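Local coordinates for outer membrane protein SusF (Bacteroides thetaiotaomicron, PDB 4FE9) that binds starch at the bacterial cell surface through its carbohydrate-binding modules, before the glycan is transported into the periplasm for degradation, at residues S105-V109 against Q141-T145; Q26-T32 against K53-A59; G62-A66 against A119-T123. One frame throughout, in Å; residues are numbered along the deposited sequence.

Contact 1 (S105-V109 against Q141-T145). With EDO (1,2-ethanediol), chain D.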
ATOM      1  N   SER A 105       3.654  -5.858 -15.011  1.00 13.91           N
ATOM      2  CA  SER A 105       2.650  -5.257 -15.874  1.00 11.66           C
ATOM      3  C   SER A 105       2.551  -5.958 -17.213  1.00 12.34           C
ATOM      4  O   SER A 105       3.584  -6.248 -17.870  1.00 10.00           O
ATOM      5  CB  SER A 105       2.963  -3.787 -16.058  1.00 13.43           C
ATOM      6  OG  SER A 105       2.181  -3.217 -17.055  1.00 11.27           O
ATOM      7  N   ARG A 106       1.316  -6.218 -17.650  1.00  9.61           N
ATOM      8  CA  ARG A 106       1.083  -6.651 -18.989  1.00  9.07           C
ATOM      9  C   ARG A 106       0.785  -5.507 -19.939  1.00  8.85           C
ATOM     10  O   ARG A 106       0.486  -5.738 -21.100  1.00  9.57           O
ATOM     11  CB  ARG A 106      -0.010  -7.679 -19.034  1.00  9.10           C
ATOM     12  CG  ARG A 106       0.129  -8.748 -17.917  1.00  9.62           C
ATOM     13  CD  ARG A 106      -0.773  -9.952 -18.233  1.00  9.27           C
ATOM     14  NE  ARG A 106      -0.255 -10.687 -19.368  1.00  7.35           N
ATOM     15  CZ  ARG A 106      -0.849 -11.726 -19.942  1.00 19.82           C
ATOM     16  NH1 ARG A 106      -1.955 -12.251 -19.419  1.00 19.60           N
ATOM     17  NH2 ARG A 106      -0.315 -12.267 -21.045  1.00 18.86           N
ATOM     18  N   ALA A 107       0.927  -4.275 -19.466  1.00  9.56           N
ATOM     19  CA  ALA A 107       0.509  -3.117 -20.266  1.00  9.79           C
ATOM     20  C   ALA A 107       1.260  -3.140 -21.629  1.00 12.11           C
ATOM     21  O   ALA A 107       2.455  -3.492 -21.681  1.00  9.96           O
ATOM     22  CB  ALA A 107       0.821  -1.857 -19.527  1.00 11.26           C
ATOM     23  N   SER A 108       0.581  -2.747 -22.719  1.00 11.40           N
ATOM     24  CA  SER A 108       1.213  -2.790 -24.025  1.00 11.69           C
ATOM     25  C   SER A 108       2.044  -1.530 -24.293  1.00 13.62           C
ATOM     26  O   SER A 108       1.767  -0.772 -25.232  1.00 13.66           O
ATOM     27  CB  SER A 108       0.188  -2.987 -25.111  1.00 11.75           C
ATOM     28  OG  SER A 108       0.819  -3.158 -26.367  1.00 11.85           O
ATOM     29  N   VAL A 109       3.093  -1.368 -23.506  1.00 12.43           N
ATOM     30  CA  VAL A 109       3.961  -0.182 -23.521  1.00 14.91           C
ATOM     31  C   VAL A 109       5.396  -0.651 -23.892  1.00 14.24           C
ATOM     32  O   VAL A 109       5.835  -1.745 -23.463  1.00 13.02           O
ATOM     33  CB  VAL A 109       3.991   0.456 -22.076  1.00 15.08           C
ATOM     34  CG1 VAL A 109       5.055   1.540 -21.978  1.00 18.56           C
ATOM     35  CG2 VAL A 109       2.590   1.025 -21.713  1.00 18.37           C
ATOM     36  N   GLN A 141       7.656  -4.658 -26.503  1.00  9.11           N
ATOM     37  CA  GLN A 141       6.316  -4.188 -26.191  1.00  9.01           C
ATOM     38  C   GLN A 141       5.381  -5.366 -26.115  1.00  8.91           C
ATOM     39  O   GLN A 141       5.108  -6.022 -27.131  1.00  9.13           O
ATOM     40  CB  GLN A 141       5.830  -3.226 -27.282  1.00 10.21           C
ATOM     41  CG  GLN A 141       4.386  -2.694 -27.032  1.00 10.91           C
ATOM     42  CD  GLN A 141       3.825  -1.981 -28.248  1.00 19.44           C
ATOM     43  OE1 GLN A 141       4.556  -1.630 -29.150  1.00 14.95           O
ATOM     44  NE2 GLN A 141       2.532  -1.836 -28.299  1.00 21.47           N
ATOM     45  N   PRO A 142       4.834  -5.616 -24.927  1.00  8.80           N
ATOM     46  CA  PRO A 142       3.910  -6.731 -24.787  1.00  9.71           C
ATOM     47  C   PRO A 142       2.692  -6.525 -25.662  1.00  8.90           C
ATOM     48  O   PRO A 142       2.482  -5.426 -26.158  1.00  9.51           O
ATOM     49  CB  PRO A 142       3.517  -6.680 -23.309  1.00  8.02           C
ATOM     50  CG  PRO A 142       4.670  -6.037 -22.633  1.00  8.00           C
ATOM     51  CD  PRO A 142       5.186  -5.015 -23.628  1.00  9.84           C
ATOM     52  N   ALA A 143       1.967  -7.602 -25.928  1.00  9.83           N
ATOM     53  CA  ALA A 143       0.856  -7.583 -26.876  1.00  9.00           C
ATOM     54  C   ALA A 143      -0.281  -6.727 -26.313  1.00  9.54           C
ATOM     55  O   ALA A 143      -0.282  -6.359 -25.123  1.00  7.25           O
ATOM     56  CB  ALA A 143       0.367  -8.958 -27.139  1.00  9.69           C
ATOM     57  N   THR A 144      -1.085  -6.227 -27.226  1.00  9.21           N
ATOM     58  CA  THR A 144      -2.233  -5.399 -26.899  1.00 10.01           C
ATOM     59  C   THR A 144      -3.127  -6.088 -25.875  1.00  9.64           C
ATOM     60  O   THR A 144      -3.365  -7.278 -25.954  1.00 11.43           O
ATOM     61  CB  THR A 144      -3.001  -5.101 -28.189  1.00 10.15           C
ATOM     62  OG1 THR A 144      -2.156  -4.300 -29.029  1.00 11.11           O
ATOM     63  CG2 THR A 144      -4.315  -4.338 -27.904  1.00  9.59           C
ATOM     64  N   THR A 145      -3.474  -5.378 -24.826  1.00 12.13           N
ATOM     65  CA  THR A 145      -4.370  -5.951 -23.814  1.00 12.61           C
ATOM     66  C   THR A 145      -5.827  -5.772 -24.213  1.00 13.21           C
ATOM     67  O   THR A 145      -6.125  -4.992 -25.125  1.00 14.66           O
ATOM     68  CB  THR A 145      -4.112  -5.383 -22.456  1.00 12.03           C
ATOM     69  OG1 THR A 145      -4.453  -4.001 -22.443  1.00 12.43           O
ATOM     70  CG2 THR A 145      -2.602  -5.540 -22.066  1.00 11.85           C
TER
HETATM   71  C1  EDO D 509       1.377  -1.318 -31.763  1.00 16.62           C
HETATM   72  O1  EDO D 509       0.464  -0.970 -30.703  1.00 22.84           O
HETATM   73  C2  EDO D 509       1.336  -2.823 -31.978  1.00 17.58           C
HETATM   74  O2  EDO D 509      -0.031  -3.300 -31.914  1.00 22.01           O
HETATM   75  O   HOH W   1      -0.050  -7.889 -22.900  1.00 10.08           O

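Contact 2 (Q26-T32 against K53-A59)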
ATOM      1  N   GLN A  26      44.068  -8.026 -17.080  1.00 35.62           N
ATOM      2  CA  GLN A  26      42.603  -8.130 -17.168  1.00 33.46           C
ATOM      3  C   GLN A  26      42.051  -8.108 -18.641  1.00 31.13           C
ATOM      4  O   GLN A  26      42.547  -7.363 -19.504  1.00 31.28           O
ATOM      5  CB  GLN A  26      41.954  -7.024 -16.348  1.00 33.22           C
ATOM      6  CG  GLN A  26      40.794  -6.400 -17.039  1.00 35.32           C
ATOM      7  CD  GLN A  26      40.456  -5.047 -16.481  1.00 45.63           C
ATOM      8  OE1 GLN A  26      40.863  -4.705 -15.370  1.00 55.83           O
ATOM      9  NE2 GLN A  26      39.693  -4.258 -17.245  1.00 42.64           N
ATOM     10  N   LEU A  27      41.049  -8.938 -18.910  1.00 26.91           N
ATOM     11  CA  LEU A  27      40.536  -9.087 -20.277  1.00 23.72           C
ATOM     12  C   LEU A  27      39.238  -8.333 -20.464  1.00 21.64           C
ATOM     13  O   LEU A  27      38.471  -8.170 -19.519  1.00 19.43           O
ATOM     14  CB  LEU A  27      40.342 -10.552 -20.616  1.00 23.44           C
ATOM     15  CG  LEU A  27      41.558 -11.470 -20.395  1.00 25.65           C
ATOM     16  CD1 LEU A  27      41.282 -12.810 -21.025  1.00 23.36           C
ATOM     17  CD2 LEU A  27      42.853 -10.853 -20.970  1.00 28.03           C
ATOM     18  N   THR A  28      39.017  -7.813 -21.671  1.00 19.60           N
ATOM     19  CA  THR A  28      37.777  -7.130 -21.951  1.00 19.06           C
ATOM     20  C   THR A  28      36.964  -7.812 -23.048  1.00 16.70           C
ATOM     21  O   THR A  28      37.474  -8.621 -23.803  1.00 14.25           O
ATOM     22  CB  THR A  28      37.964  -5.611 -22.252  1.00 18.59           C
ATOM     23  OG1 THR A  28      38.825  -5.448 -23.360  1.00 22.27           O
ATOM     24  CG2 THR A  28      38.555  -4.882 -21.042  1.00 23.17           C
ATOM     25  N   ALA A  29      35.667  -7.579 -23.026  1.00 15.19           N
ATOM     26  CA  ALA A  29      34.805  -8.006 -24.129  1.00 14.73           C
ATOM     27  C   ALA A  29      33.918  -6.849 -24.524  1.00 13.60           C
ATOM     28  O   ALA A  29      33.556  -6.035 -23.682  1.00 13.36           O
ATOM     29  CB  ALA A  29      33.967  -9.195 -23.714  1.00 12.70           C
ATOM     30  N   THR A  30      33.495  -6.836 -25.775  1.00 13.39           N
ATOM     31  CA  THR A  30      32.544  -5.839 -26.230  1.00 14.46           C
ATOM     32  C   THR A  30      31.341  -6.523 -26.769  1.00 12.46           C
ATOM     33  O   THR A  30      31.451  -7.426 -27.582  1.00 12.03           O
ATOM     34  CB  THR A  30      33.148  -4.926 -27.316  1.00 15.06           C
ATOM     35  OG1 THR A  30      34.264  -4.231 -26.760  1.00 20.14           O
ATOM     36  CG2 THR A  30      32.104  -3.895 -27.806  1.00 16.22           C
ATOM     37  N   PHE A  31      30.217  -6.225 -26.154  1.00 11.49           N
ATOM     38  CA  PHE A  31      28.912  -6.711 -26.599  1.00 12.92           C
ATOM     39  C   PHE A  31      28.169  -5.628 -27.368  1.00 13.43           C
ATOM     40  O   PHE A  31      28.233  -4.439 -27.004  1.00 11.86           O
ATOM     41  CB  PHE A  31      28.086  -7.085 -25.385  1.00 11.56           C
ATOM     42  CG  PHE A  31      28.636  -8.243 -24.633  1.00 12.35           C
ATOM     43  CD1 PHE A  31      28.321  -9.552 -25.016  1.00 10.09           C
ATOM     44  CD2 PHE A  31      29.492  -8.040 -23.548  1.00 13.80           C
ATOM     45  CE1 PHE A  31      28.935 -10.645 -24.390  1.00 12.16           C
ATOM     46  CE2 PHE A  31      30.006  -9.109 -22.847  1.00  8.62           C
ATOM     47  CZ  PHE A  31      29.759 -10.428 -23.291  1.00 12.25           C
ATOM     48  N   THR A  32      27.325  -6.065 -28.300  1.00 14.42           N
ATOM     49  CA  THR A  32      26.383  -5.157 -28.986  1.00 16.30           C
ATOM     50  C   THR A  32      24.974  -5.740 -28.964  1.00 15.64           C
ATOM     51  O   THR A  32      24.800  -6.967 -28.913  1.00 14.77           O
ATOM     52  CB  THR A  32      26.770  -4.959 -30.459  1.00 15.90           C
ATOM     53  OG1 THR A  32      26.824  -6.242 -31.088  1.00 20.03           O
ATOM     54  CG2 THR A  32      28.155  -4.278 -30.579  1.00 16.96           C
ATOM     55  N   LYS A  53      25.185  -9.814 -29.028  1.00 11.60           N
ATOM     56  CA  LYS A  53      26.272 -10.465 -29.762  1.00 12.98           C
ATOM     57  C   LYS A  53      27.584 -10.071 -29.104  1.00 13.37           C
ATOM     58  O   LYS A  53      27.721  -8.951 -28.649  1.00 12.43           O
ATOM     59  CB  LYS A  53      26.253 -10.017 -31.227  1.00 13.68           C
ATOM     60  CG  LYS A  53      27.297 -10.672 -32.122  1.00 18.34           C
ATOM     61  CD  LYS A  53      27.171 -10.125 -33.581  1.00 27.97           C
ATOM     62  CE  LYS A  53      28.275 -10.685 -34.508  1.00 31.22           C
ATOM     63  NZ  LYS A  53      28.650 -12.053 -34.113  1.00 31.25           N
ATOM     64  N   LEU A  54      28.485 -11.042 -28.913  1.00 13.92           N
ATOM     65  CA  LEU A  54      29.860 -10.730 -28.547  1.00 15.19           C
ATOM     66  C   LEU A  54      30.643 -10.337 -29.775  1.00 15.78           C
ATOM     67  O   LEU A  54      30.779 -11.118 -30.700  1.00 16.53           O
ATOM     68  CB  LEU A  54      30.545 -11.935 -27.868  1.00 15.85           C
ATOM     69  CG  LEU A  54      32.046 -11.731 -27.639  1.00 16.48           C
ATOM     70  CD1 LEU A  54      32.247 -10.608 -26.645  1.00 14.08           C
ATOM     71  CD2 LEU A  54      32.674 -12.999 -27.140  1.00 24.79           C
ATOM     72  N   SER A  55      31.021  -9.080 -29.847  1.00 16.59           N
ATOM     73  CA  SER A  55      31.588  -8.543 -31.079  1.00 19.59           C
ATOM     74  C   SER A  55      33.094  -8.703 -31.100  1.00 18.47           C
ATOM     75  O   SER A  55      33.671  -8.991 -32.134  1.00 18.61           O
ATOM     76  CB  SER A  55      31.225  -7.079 -31.242  1.00 18.62           C
ATOM     77  OG  SER A  55      29.859  -6.984 -31.627  1.00 29.22           O
ATOM     78  N   SER A  56      33.726  -8.474 -29.953  1.00 17.57           N
ATOM     79  CA  SER A  56      35.163  -8.614 -29.861  1.00 17.70           C
ATOM     80  C   SER A  56      35.572  -8.848 -28.422  1.00 15.45           C
ATOM     81  O   SER A  56      34.822  -8.578 -27.490  1.00 14.61           O
ATOM     82  CB  SER A  56      35.862  -7.357 -30.398  1.00 16.18           C
ATOM     83  OG  SER A  56      35.606  -6.260 -29.533  1.00 19.55           O
ATOM     84  N   THR A  57      36.785  -9.311 -28.257  1.00 15.36           N
ATOM     85  CA  THR A  57      37.348  -9.537 -26.941  1.00 16.03           C
ATOM     86  C   THR A  57      38.848  -9.390 -27.047  1.00 15.36           C
ATOM     87  O   THR A  57      39.412  -9.669 -28.096  1.00 14.13           O
ATOM     88  CB  THR A  57      37.042 -10.976 -26.480  1.00 15.14           C
ATOM     89  OG1 THR A  57      37.401 -11.124 -25.101  1.00 23.84           O
ATOM     90  CG2 THR A  57      37.800 -11.972 -27.311  1.00 17.51           C
ATOM     91  N   THR A  58      39.509  -9.055 -25.937  1.00 15.55           N
ATOM     92  CA  THR A  58      40.950  -9.113 -25.917  1.00 16.78           C
ATOM     93  C   THR A  58      41.491 -10.474 -25.528  1.00 17.55           C
ATOM     94  O   THR A  58      42.698 -10.652 -25.457  1.00 18.07           O
ATOM     95  CB  THR A  58      41.585  -8.043 -25.012  1.00 17.21           C
ATOM     96  OG1 THR A  58      41.213  -8.280 -23.662  1.00 13.56           O
ATOM     97  CG2 THR A  58      41.152  -6.606 -25.440  1.00 14.52           C
ATOM     98  N   ALA A  59      40.619 -11.467 -25.426  1.00 19.32           N
ATOM     99  CA  ALA A  59      41.073 -12.852 -25.186  1.00 19.95           C
ATOM    100  C   ALA A  59      41.732 -13.421 -26.436  1.00 22.02           C
ATOM    101  O   ALA A  59      41.418 -13.016 -27.552  1.00 22.01           O
ATOM    102  CB  ALA A  59      39.920 -13.726 -24.758  1.00 19.91           C
TER
HETATM  103  O   HOH W   2      42.529  -6.581 -22.050  1.00 17.67           O

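Contact 3 (G62-A66 against A119-T123)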
ATOM      1  N   GLY A  62      41.407 -18.857 -30.241  1.00 30.68           N
ATOM      2  CA  GLY A  62      41.419 -20.242 -29.757  1.00 29.63           C
ATOM      3  C   GLY A  62      40.638 -20.442 -28.458  1.00 28.56           C
ATOM      4  O   GLY A  62      40.094 -21.526 -28.218  1.00 28.98           O
ATOM      5  N   SER A  63      40.474 -19.372 -27.684  1.00 26.86           N
ATOM      6  CA  SER A  63      39.633 -19.421 -26.468  1.00 25.27           C
ATOM      7  C   SER A  63      38.162 -19.755 -26.774  1.00 23.92           C
ATOM      8  O   SER A  63      37.548 -19.142 -27.632  1.00 23.77           O
ATOM      9  CB  SER A  63      39.697 -18.087 -25.734  1.00 26.04           C
ATOM     10  OG  SER A  63      41.033 -17.721 -25.477  1.00 27.19           O
ATOM     11  N   LYS A  64      37.565 -20.567 -25.923  1.00 21.11           N
ATOM     12  CA  LYS A  64      36.126 -20.720 -25.894  1.00 19.52           C
ATOM     13  C   LYS A  64      35.515 -19.654 -24.993  1.00 17.55           C
ATOM     14  O   LYS A  64      36.182 -19.121 -24.124  1.00 15.36           O
ATOM     15  CB  LYS A  64      35.767 -22.095 -25.340  1.00 19.31           C
ATOM     16  CG  LYS A  64      35.690 -23.177 -26.378  1.00 19.67           C
ATOM     17  CD  LYS A  64      35.068 -24.398 -25.758  1.00 13.41           C
ATOM     18  CE  LYS A  64      35.310 -25.602 -26.580  1.00 15.01           C
ATOM     19  NZ  LYS A  64      34.844 -26.797 -25.835  1.00 18.05           N
ATOM     20  N   ILE A  65      34.225 -19.389 -25.185  1.00 16.57           N
ATOM     21  CA  ILE A  65      33.490 -18.434 -24.353  1.00 14.33           C
ATOM     22  C   ILE A  65      32.493 -19.204 -23.501  1.00 14.83           C
ATOM     23  O   ILE A  65      31.722 -19.990 -24.020  1.00 15.63           O
ATOM     24  CB  ILE A  65      32.725 -17.411 -25.223  1.00 15.08           C
ATOM     25  CG1 ILE A  65      33.702 -16.582 -26.097  1.00 15.93           C
ATOM     26  CG2 ILE A  65      31.828 -16.514 -24.361  1.00 12.98           C
ATOM     27  CD1 ILE A  65      34.727 -15.766 -25.301  1.00 17.90           C
ATOM     28  N   ALA A  66      32.534 -18.989 -22.181  1.00 14.88           N
ATOM     29  CA  ALA A  66      31.506 -19.520 -21.283  1.00 15.03           C
ATOM     30  C   ALA A  66      30.725 -18.383 -20.698  1.00 14.07           C
ATOM     31  O   ALA A  66      31.307 -17.378 -20.277  1.00 14.32           O
ATOM     32  CB  ALA A  66      32.146 -20.350 -20.149  1.00 15.19           C
ATOM     33  N   ALA A 119      30.783 -13.060 -18.969  1.00 11.69           N
ATOM     34  CA  ALA A 119      31.387 -14.187 -19.652  1.00 10.92           C
ATOM     35  C   ALA A 119      32.841 -14.427 -19.201  1.00 11.87           C
ATOM     36  O   ALA A 119      33.495 -13.526 -18.662  1.00 11.04           O
ATOM     37  CB  ALA A 119      31.326 -13.985 -21.180  1.00 11.14           C
ATOM     38  N   SER A 120      33.346 -15.626 -19.503  1.00 11.77           N
ATOM     39  CA  SER A 120      34.759 -15.962 -19.318  1.00 11.99           C
ATOM     40  C   SER A 120      35.322 -16.613 -20.554  1.00 10.00           C
ATOM     41  O   SER A 120      34.598 -17.238 -21.332  1.00 10.35           O
ATOM     42  CB  SER A 120      34.944 -16.901 -18.115  1.00 12.06           C
ATOM     43  OG  SER A 120      34.668 -16.219 -16.912  1.00 16.90           O
ATOM     44  N   ALA A 121      36.617 -16.453 -20.753  1.00 10.29           N
ATOM     45  CA  ALA A 121      37.321 -17.154 -21.826  1.00 10.83           C
ATOM     46  C   ALA A 121      37.834 -18.470 -21.249  1.00 11.47           C
ATOM     47  O   ALA A 121      38.362 -18.487 -20.164  1.00 12.50           O
ATOM     48  CB  ALA A 121      38.495 -16.306 -22.311  1.00 11.42           C
ATOM     49  N   VAL A 122      37.730 -19.547 -22.007  1.00 11.90           N
ATOM     50  CA  VAL A 122      38.137 -20.846 -21.527  1.00 13.54           C
ATOM     51  C   VAL A 122      39.337 -21.408 -22.347  1.00 14.14           C
ATOM     52  O   VAL A 122      39.321 -21.402 -23.571  1.00 14.24           O
ATOM     53  CB  VAL A 122      36.942 -21.824 -21.535  1.00 13.09           C
ATOM     54  CG1 VAL A 122      37.371 -23.208 -21.041  1.00 15.72           C
ATOM     55  CG2 VAL A 122      35.810 -21.267 -20.615  1.00 14.23           C
ATOM     56  N   THR A 123      40.421 -21.729 -21.653  1.00 15.35           N
ATOM     57  CA  THR A 123      41.668 -22.160 -22.308  1.00 16.15           C
ATOM     58  C   THR A 123      41.601 -23.681 -22.596  1.00 17.21           C
ATOM     59  O   THR A 123      40.692 -24.353 -22.135  1.00 17.35           O
ATOM     60  CB  THR A 123      42.873 -21.926 -21.372  1.00 16.24           C
ATOM     61  OG1 THR A 123      42.806 -22.862 -20.290  1.00 16.84           O
ATOM     62  CG2 THR A 123      42.860 -20.523 -20.810  1.00 15.29           C
TER

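Contact 1 (S105-V109 against Q141-T145)
Ser108 OG is held between two groups of 141-145: it donates to the carbonyl O of Pro142 at 2.8 Å and accepts from Gln141 NE2 at 2.9 Å. The hydroxyl stands anti to its own backbone nitrogen (chi1 -174°), which carries it across to both partners. The N-H of Gln141 meets it nearly straight, at 164°, and OG lies almost in the amide plane; the same nitrogen bonds Ser108 O weakly. Next to this polar knot the Pro142 ring lies against backbone oxygens, CG 3.5 Å from Ala107 O and CD 3.3 Å from Val109 O. Thr145 CG2 reaches Arg106 O at 3.2 Å, and a water bridges Arg106 O and Ala143 O. The backbone presenting Ser108 is an inverse gamma turn centred on it. Further out, Ser105 OG accepts from Ala107 N in an ST turn, and the Arg106 guanidinium group binds Val225 O and makes a cation-pi contact with Trp227. Were Gln141 an alanine, Ser108 OG would probably lose its donor and be freer to turn. The joint between loop 105-109, before strand 111-122, and the end of strand 128-141 thus depends on few directed polar bonds and on Pro142 packing.

Contact 2 (Q26-T32 against K53-A59)
Thr28 O is gripped by two donors from 53-59, Thr57 OG1 at 2.8 Å and Thr58 N at 3.0 Å, which arrive from opposite faces of its carbonyl plane. With chi1 at -170°, Thr57 OG1 swings away from its own N and so comes to serve this oxygen; it also accepts from Ala59 N in an ST turn. Thr58 returns a bond through its side chain, OG1 taking the N-H of Thr28 at 3.0 Å and almost straight (172°), and a water joins the same hydroxyl to Gln26 O. Beyond this end the strands pair antiparallel until a classic beta bulge, where Ser55 and Ser56 both face Thr30. Thr30 O takes a sound bond from Ser55 N at 2.8 Å and only a weak one from Ser56 N. Past the bulge, Thr32 and Lys53 exchange backbone bonds, and the hydroxyls Thr32 OG1 and Ser55 OG pair at 3.2 Å. On the buried side Leu54 CD1 packs on Ala29 CB at 3.7 Å and sits over one face of the Phe31 ring, near its rim, in a CH-pi contact 4.3 Å from the centroid. Strand 27-33 is flanked by strand 128-141 in parallel, and strand 48-57 by strand 87-91 in antiparallel; the Phe31 side chain packs in the interior against Ile117 of strand 111-122, Val136 and Phe88.

Contact 3 (G62-A66 against A119-T123)
Lys64 and Val122 exchange a pair of backbone hydrogen bonds, and Ala66 and Ser120 exchange another, so four bonds tie 62-66 to 119-123. The shortest runs from Val122 N to Lys64 O, 2.7 Å; in return Lys64 N reaches Val122 O at 3.1 Å. Weaker CA-H...O contacts fill the intervals: Ala121 CA comes to 3.2 Å from Lys64 O, and Ile65 CA faces Ser120 O. Apolar contacts divide between the two faces. On one, Ala66 CB meets Val122 CG2 at 3.8 Å, the branch left for it with CG1 trans to the valine N (chi1 179°); Lys64 CB lies against Val122 CB while its amine leads away. On the other, Ile65 CG2 touches Ala119 CB at 4.1 Å and Ser63 CB touches Ala121 CB, with Leu131 of strand 128-141 packing on Ile65, Ala119 and Ala121. Among polar side chains, Ser63 OG bonds to Glu60 O just before its segment, while Ser120 OG bonds to Asn68 ND2 farther along strand 64-72, linking the same two strands. Within these residues the antiparallel ladder is regular; strand 64-72 packing beside 111-122, itself paired with 128-141, is consistent with an Ig-like, E-set domain.

Overall arrangement
Contacts 2 and 3 lie side by side, centres 11 Å apart, in the same mixed sheet; Ala59 CB packs on Ala121 CB, and Leu54 CD2 on Ile65 CG1. Contact 1 is remote, its nearest atoms about 17 Å from contact 2 and 26 Å from contact 3. Strand 128-141 links all three: it ends at Gln141 of contact 1 and pairs with strand 27-33 of contact 2 and strand 111-122 of contact 3. Contact 2 has an exposed threonine and serine face and a buried Ala29, Phe31 and Leu54 face; in contact 3, Ala119, Ser120 and Ala121 are buried. Contact 3 rests on regular backbone pairing, contact 2 adds hydroxyls around a bulge, and contact 1 relies on side-chain and water bridges.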